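Local structure of reducing end xylose-releasing exo-oligoxylanase (Bacillus halodurans, 1WU4) at residues F88-W92 and F133-L137; V267-I271 and W283-I288. The protein hydrolyses beta-anomeric xylooligosaccharides of three or more units, releasing xylose from the reducing end with inversion of configuration. The protein carries 1 engineered substitution. All coordinates share one frame; numbering follows the deposited sequence.

Contact 1: F88-W92 and F133-L137; sequences FDRIW and FALAL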
loop_
_atom_site.group_PDB
_atom_site.type_symbol
_atom_site.label_atom_id
_atom_site.label_comp_id
_atom_site.label_asym_id
_atom_site.label_seq_id
_atom_site.Cartn_x
_atom_site.Cartn_y
_atom_site.Cartn_z
ATOM N N PHE A 88 0.149 14.408 -9.430
ATOM C CA PHE A 88 1.346 13.693 -9.005
ATOM C C PHE A 88 2.438 14.675 -8.592
ATOM O O PHE A 88 3.007 14.569 -7.506
ATOM C CB PHE A 88 1.865 12.821 -10.151
ATOM C CG PHE A 88 3.017 11.933 -9.770
ATOM C CD1 PHE A 88 2.803 10.590 -9.466
ATOM C CD2 PHE A 88 4.315 12.432 -9.719
ATOM C CE1 PHE A 88 3.866 9.756 -9.120
ATOM C CE2 PHE A 88 5.386 11.606 -9.372
ATOM C CZ PHE A 88 5.159 10.264 -9.073
ATOM N N ASP A 89 2.727 15.629 -9.474
ATOM C CA ASP A 89 3.765 16.625 -9.221
ATOM C C ASP A 89 3.466 17.530 -8.031
ATOM O O ASP A 89 4.373 17.894 -7.286
ATOM C CB ASP A 89 3.999 17.465 -10.480
ATOM C CG ASP A 89 4.731 16.695 -11.564
ATOM O OD1 ASP A 89 4.832 17.204 -12.702
ATOM O OD2 ASP A 89 5.216 15.577 -11.276
ATOM N N ARG A 90 2.201 17.898 -7.851
ATOM C CA ARG A 90 1.830 18.743 -6.723
ATOM C C ARG A 90 2.141 18.021 -5.410
ATOM O O ARG A 90 2.694 18.609 -4.480
ATOM C CB ARG A 90 0.340 19.094 -6.781
ATOM C CG ARG A 90 -0.009 20.236 -7.736
ATOM C CD ARG A 90 -1.521 20.401 -7.838
ATOM N NE ARG A 90 -1.923 21.521 -8.687
ATOM C CZ ARG A 90 -1.957 22.790 -8.292
ATOM N NH1 ARG A 90 -1.613 23.116 -7.054
ATOM N NH2 ARG A 90 -2.346 23.735 -9.139
ATOM N N ILE A 91 1.793 16.738 -5.346
ATOM C CA ILE A 91 2.027 15.938 -4.147
ATOM C C ILE A 91 3.517 15.680 -3.911
ATOM O O ILE A 91 4.017 15.843 -2.796
ATOM C CB ILE A 91 1.292 14.579 -4.243
ATOM C CG1 ILE A 91 -0.223 14.809 -4.291
ATOM C CG2 ILE A 91 1.661 13.698 -3.054
ATOM C CD1 ILE A 91 -1.027 13.550 -4.576
ATOM N N TRP A 92 4.224 15.274 -4.961
ATOM C CA TRP A 92 5.651 14.992 -4.850
ATOM C C TRP A 92 6.417 16.259 -4.465
ATOM O O TRP A 92 7.357 16.211 -3.675
ATOM C CB TRP A 92 6.163 14.429 -6.178
ATOM C CG TRP A 92 7.633 14.126 -6.221
ATOM C CD1 TRP A 92 8.505 14.493 -7.204
ATOM C CD2 TRP A 92 8.399 13.369 -5.268
ATOM N NE1 TRP A 92 9.762 14.014 -6.928
ATOM C CE2 TRP A 92 9.727 13.320 -5.747
ATOM C CE3 TRP A 92 8.093 12.725 -4.060
ATOM C CZ2 TRP A 92 10.751 12.655 -5.062
ATOM C CZ3 TRP A 92 9.115 12.062 -3.377
ATOM C CH2 TRP A 92 10.428 12.035 -3.884
ATOM N N PHE A 133 6.604 5.494 -2.655
ATOM C CA PHE A 133 7.187 6.642 -3.360
ATOM C C PHE A 133 8.049 6.129 -4.512
ATOM O O PHE A 133 7.930 6.584 -5.649
ATOM C CB PHE A 133 8.097 7.481 -2.444
ATOM C CG PHE A 133 7.368 8.395 -1.492
ATOM C CD1 PHE A 133 6.308 9.185 -1.920
ATOM C CD2 PHE A 133 7.785 8.496 -0.169
ATOM C CE1 PHE A 133 5.673 10.068 -1.039
ATOM C CE2 PHE A 133 7.161 9.374 0.716
ATOM C CZ PHE A 133 6.103 10.159 0.280
ATOM N N ALA A 134 8.924 5.176 -4.205
ATOM C CA ALA A 134 9.827 4.624 -5.204
ATOM C C ALA A 134 9.116 4.032 -6.412
ATOM O O ALA A 134 9.452 4.363 -7.549
ATOM C CB ALA A 134 10.739 3.582 -4.566
ATOM N N LEU A 135 8.130 3.165 -6.192
ATOM C CA LEU A 135 7.454 2.583 -7.344
ATOM C C LEU A 135 6.637 3.620 -8.107
ATOM O O LEU A 135 6.617 3.606 -9.338
ATOM C CB LEU A 135 6.561 1.400 -6.941
ATOM C CG LEU A 135 6.063 0.597 -8.156
ATOM C CD1 LEU A 135 7.251 0.056 -8.944
ATOM C CD2 LEU A 135 5.175 -0.548 -7.703
ATOM N N ALA A 136 5.973 4.523 -7.387
ATOM C CA ALA A 136 5.178 5.561 -8.037
ATOM C C ALA A 136 6.081 6.418 -8.924
ATOM O O ALA A 136 5.698 6.798 -10.032
ATOM C CB ALA A 136 4.481 6.429 -6.995
ATOM N N LEU A 137 7.280 6.715 -8.433
ATOM C CA LEU A 137 8.239 7.507 -9.196
ATOM C C LEU A 137 8.712 6.753 -10.442
ATOM O O LEU A 137 8.871 7.356 -11.504
ATOM C CB LEU A 137 9.429 7.891 -8.313
ATOM C CG LEU A 137 9.134 8.970 -7.264
ATOM C CD1 LEU A 137 10.235 8.989 -6.221
ATOM C CD2 LEU A 137 9.013 10.331 -7.938
#

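Contact 2: V267-I271 and W283-I288; sequences VAANI and WSAEEI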
loop_
_atom_site.group_PDB
_atom_site.type_symbol
_atom_site.label_atom_id
_atom_site.label_comp_id
_atom_site.label_asym_id
_atom_site.label_seq_id
_atom_site.Cartn_x
_atom_site.Cartn_y
_atom_site.Cartn_z
ATOM N N VAL A 267 -2.786 -6.628 4.076
ATOM C CA VAL A 267 -2.171 -7.892 3.689
ATOM C C VAL A 267 -2.980 -8.594 2.593
ATOM O O VAL A 267 -2.420 -9.019 1.584
ATOM C CB VAL A 267 -2.005 -8.822 4.914
ATOM C CG1 VAL A 267 -1.575 -10.213 4.467
ATOM C CG2 VAL A 267 -0.969 -8.237 5.868
ATOM N N ALA A 268 -4.293 -8.703 2.777
ATOM C CA ALA A 268 -5.134 -9.355 1.775
ATOM C C ALA A 268 -5.060 -8.623 0.438
ATOM O O ALA A 268 -5.006 -9.249 -0.623
ATOM C CB ALA A 268 -6.580 -9.411 2.257
ATOM N N ALA A 269 -5.063 -7.293 0.490
ATOM C CA ALA A 269 -4.991 -6.491 -0.726
ATOM C C ALA A 269 -3.667 -6.710 -1.446
ATOM O O ALA A 269 -3.636 -6.854 -2.668
ATOM C CB ALA A 269 -5.168 -5.011 -0.399
ATOM N N ASN A 270 -2.576 -6.721 -0.683
ATOM C CA ASN A 270 -1.241 -6.925 -1.242
ATOM C C ASN A 270 -1.125 -8.294 -1.900
ATOM O O ASN A 270 -0.512 -8.435 -2.960
ATOM C CB ASN A 270 -0.171 -6.803 -0.152
ATOM C CG ASN A 270 -0.088 -5.412 0.438
ATOM O OD1 ASN A 270 -0.440 -4.425 -0.206
ATOM N ND2 ASN A 270 0.406 -5.326 1.668
ATOM N N ILE A 271 -1.703 -9.302 -1.262
ATOM C CA ILE A 271 -1.667 -10.653 -1.800
ATOM C C ILE A 271 -2.457 -10.697 -3.105
ATOM O O ILE A 271 -2.052 -11.353 -4.063
ATOM C CB ILE A 271 -2.235 -11.656 -0.776
ATOM C CG1 ILE A 271 -1.258 -11.774 0.396
ATOM C CG2 ILE A 271 -2.459 -13.022 -1.424
ATOM C CD1 ILE A 271 -1.755 -12.618 1.543
ATOM N N TRP A 283 -0.720 -21.148 -2.216
ATOM C CA TRP A 283 -0.731 -20.524 -0.899
ATOM C C TRP A 283 -1.597 -19.268 -0.851
ATOM O O TRP A 283 -2.378 -19.090 0.078
ATOM C CB TRP A 283 0.686 -20.158 -0.444
ATOM C CG TRP A 283 0.691 -19.599 0.950
ATOM C CD1 TRP A 283 0.770 -20.307 2.117
ATOM C CD2 TRP A 283 0.499 -18.226 1.328
ATOM N NE1 TRP A 283 0.633 -19.466 3.194
ATOM C CE2 TRP A 283 0.466 -18.183 2.739
ATOM C CE3 TRP A 283 0.349 -17.031 0.611
ATOM C CZ2 TRP A 283 0.287 -16.991 3.450
ATOM C CZ3 TRP A 283 0.172 -15.844 1.318
ATOM C CH2 TRP A 283 0.142 -15.836 2.724
ATOM N N SER A 284 -1.454 -18.397 -1.846
ATOM C CA SER A 284 -2.230 -17.160 -1.863
ATOM C C SER A 284 -3.730 -17.402 -1.959
ATOM O O SER A 284 -4.509 -16.752 -1.266
ATOM C CB SER A 284 -1.771 -16.258 -3.009
ATOM O OG SER A 284 -0.440 -15.824 -2.788
ATOM N N ALA A 285 -4.139 -18.333 -2.816
ATOM C CA ALA A 285 -5.558 -18.635 -2.964
ATOM C C ALA A 285 -6.099 -19.189 -1.649
ATOM O O ALA A 285 -7.174 -18.803 -1.193
ATOM C CB ALA A 285 -5.765 -19.647 -4.086
ATOM N N GLU A 286 -5.340 -20.090 -1.034
ATOM C CA GLU A 286 -5.755 -20.685 0.227
ATOM C C GLU A 286 -5.802 -19.656 1.354
ATOM O O GLU A 286 -6.679 -19.711 2.217
ATOM C CB GLU A 286 -4.817 -21.840 0.586
ATOM C CG GLU A 286 -4.977 -23.043 -0.340
ATOM C CD GLU A 286 -3.845 -24.044 -0.232
ATOM O OE1 GLU A 286 -3.933 -25.105 -0.885
ATOM O OE2 GLU A 286 -2.864 -23.773 0.494
ATOM N N GLU A 287 -4.861 -18.716 1.338
ATOM C CA GLU A 287 -4.802 -17.669 2.355
ATOM C C GLU A 287 -6.012 -16.746 2.253
ATOM O O GLU A 287 -6.645 -16.425 3.260
ATOM C CB GLU A 287 -3.501 -16.873 2.201
ATOM C CG GLU A 287 -3.478 -15.491 2.857
ATOM C CD GLU A 287 -3.673 -15.512 4.362
ATOM O OE1 GLU A 287 -3.436 -16.557 5.006
ATOM O OE2 GLU A 287 -4.053 -14.459 4.914
ATOM N N ILE A 288 -6.341 -16.325 1.035
ATOM C CA ILE A 288 -7.491 -15.452 0.843
ATOM C C ILE A 288 -8.774 -16.197 1.214
ATOM O O ILE A 288 -9.683 -15.621 1.815
ATOM C CB ILE A 288 -7.557 -14.925 -0.609
ATOM C CG1 ILE A 288 -6.362 -13.995 -0.874
ATOM C CG2 ILE A 288 -8.868 -14.192 -0.846
ATOM C CD1 ILE A 288 -6.214 -12.854 0.125
HETATM O O HOH W 1 -0.135 -13.398 -4.064
#

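Contact 1: F88-W92 and F133-L137
Trp92 gives its indole NE1 hydrogen to Pro151 O and turns a ring face to Leu137. The bond is likely to restrict rotation of the indole. Leu137 CD2 sits over the five-membered ring, 3.9 Å from its centroid and 16° off the normal, a CH-pi contact. The other methyl, Leu137 CD1, lies over the same face, above the six-membered ring near CH2, with CD1 3.8 Å from Trp92 CH2. The indole reaches across because Trp92 CG is anti to the backbone N (chi1 178°). Phe88 comes in beside it, with the ring edge toward Leu137 and its CZ 4.0 Å from Leu137 CD2. CD2 thus touches both a tryptophan face and a phenylalanine edge. Phe88 CE1 lies 3.6 Å from Ala136 O, oblique to the ring, and meets Ala136 CB at 4.0 Å. The two segments belong to helices 85-99 and 127-144 of the (alpha/alpha)6 barrel of glycoside hydrolase family 8. They run roughly antiparallel, with axes 12.6 Å apart, a gap that the large side chains bridge. Replacing Trp92 with an alanine would probably leave Pro151 O without this donor and open a gap beside the Leu137 methyls. Phe133 meets the six-membered ring of Trp92 obliquely, with centroids 5.9 Å apart and planes at 52°. Met76 of helix 69-81 touches Phe88, Trp92 and Phe133. The Phe88 ring also packs edge-to-face with Trp144.

Contact 2: V267-I271 and W283-I288
Ile271 and Ser284 face each other where two helix segments run roughly antiparallel, at 147°, with axes 10.5 Å apart. Their parent helices, 265-278 and 282-295, follow each other in the chain and form a helical hairpin of the (alpha/alpha)6 barrel. The packing includes a knob-into-hole contact: Ile271 is the knob, and Trp283, Ser284, Glu287 and Ile288 form the hole. The two branches of Ile271 divide the work. Its CD1 ends an extended chain (chi2 174°) and comes within 3.6 Å of Glu287 CG. The same methyl reaches Trp283 CZ3 at 3.8 Å, obliquely to the indole. Glu287 therefore lines the hole with the aliphatic part of its side chain, and its CB lies over a face of the Trp283 ring. The second branch, Ile271 CG2, rests on Ser284 CB at 3.7 Å and looks across to Ile288 CG1. Ile288 bends at chi2 (-54°), which carries its CD1 over to Ala268, 4.1 Å from Ala268 CB. Ala333 touches both Ile271 and Ile288 from a loop, and Leu230 and Lys231 of helix 216-233 touch Trp283. No direct hydrogen bond joins the two segments. A water makes the polar link, and Ser284 OG has a further partner in Ser281 OG. This water donates to Ile271 O at 2.8 Å and also hydrogen-bonds Ser284 OG at 2.8 Å.

Contacts 1 and 2 follow one another along the chain and lie on opposite sides of its centre, each about 14 Å from it. Their centres are about 27 Å apart. Their nearest atoms stay about 10 Å apart, so the two do not touch. Both are buried packing between roughly antiparallel helices, but the axes lie closer in contact 2. In contact 1 the Phe133 side chain is about 8 Å from that of Glu70, by similarity the proton donor. In contact 2 the Ala268 side chain is about 12 Å from that of Asp263, the probable proton acceptor. The nickel ion is bound by Glu27 and Glu30, which belong to neither contact.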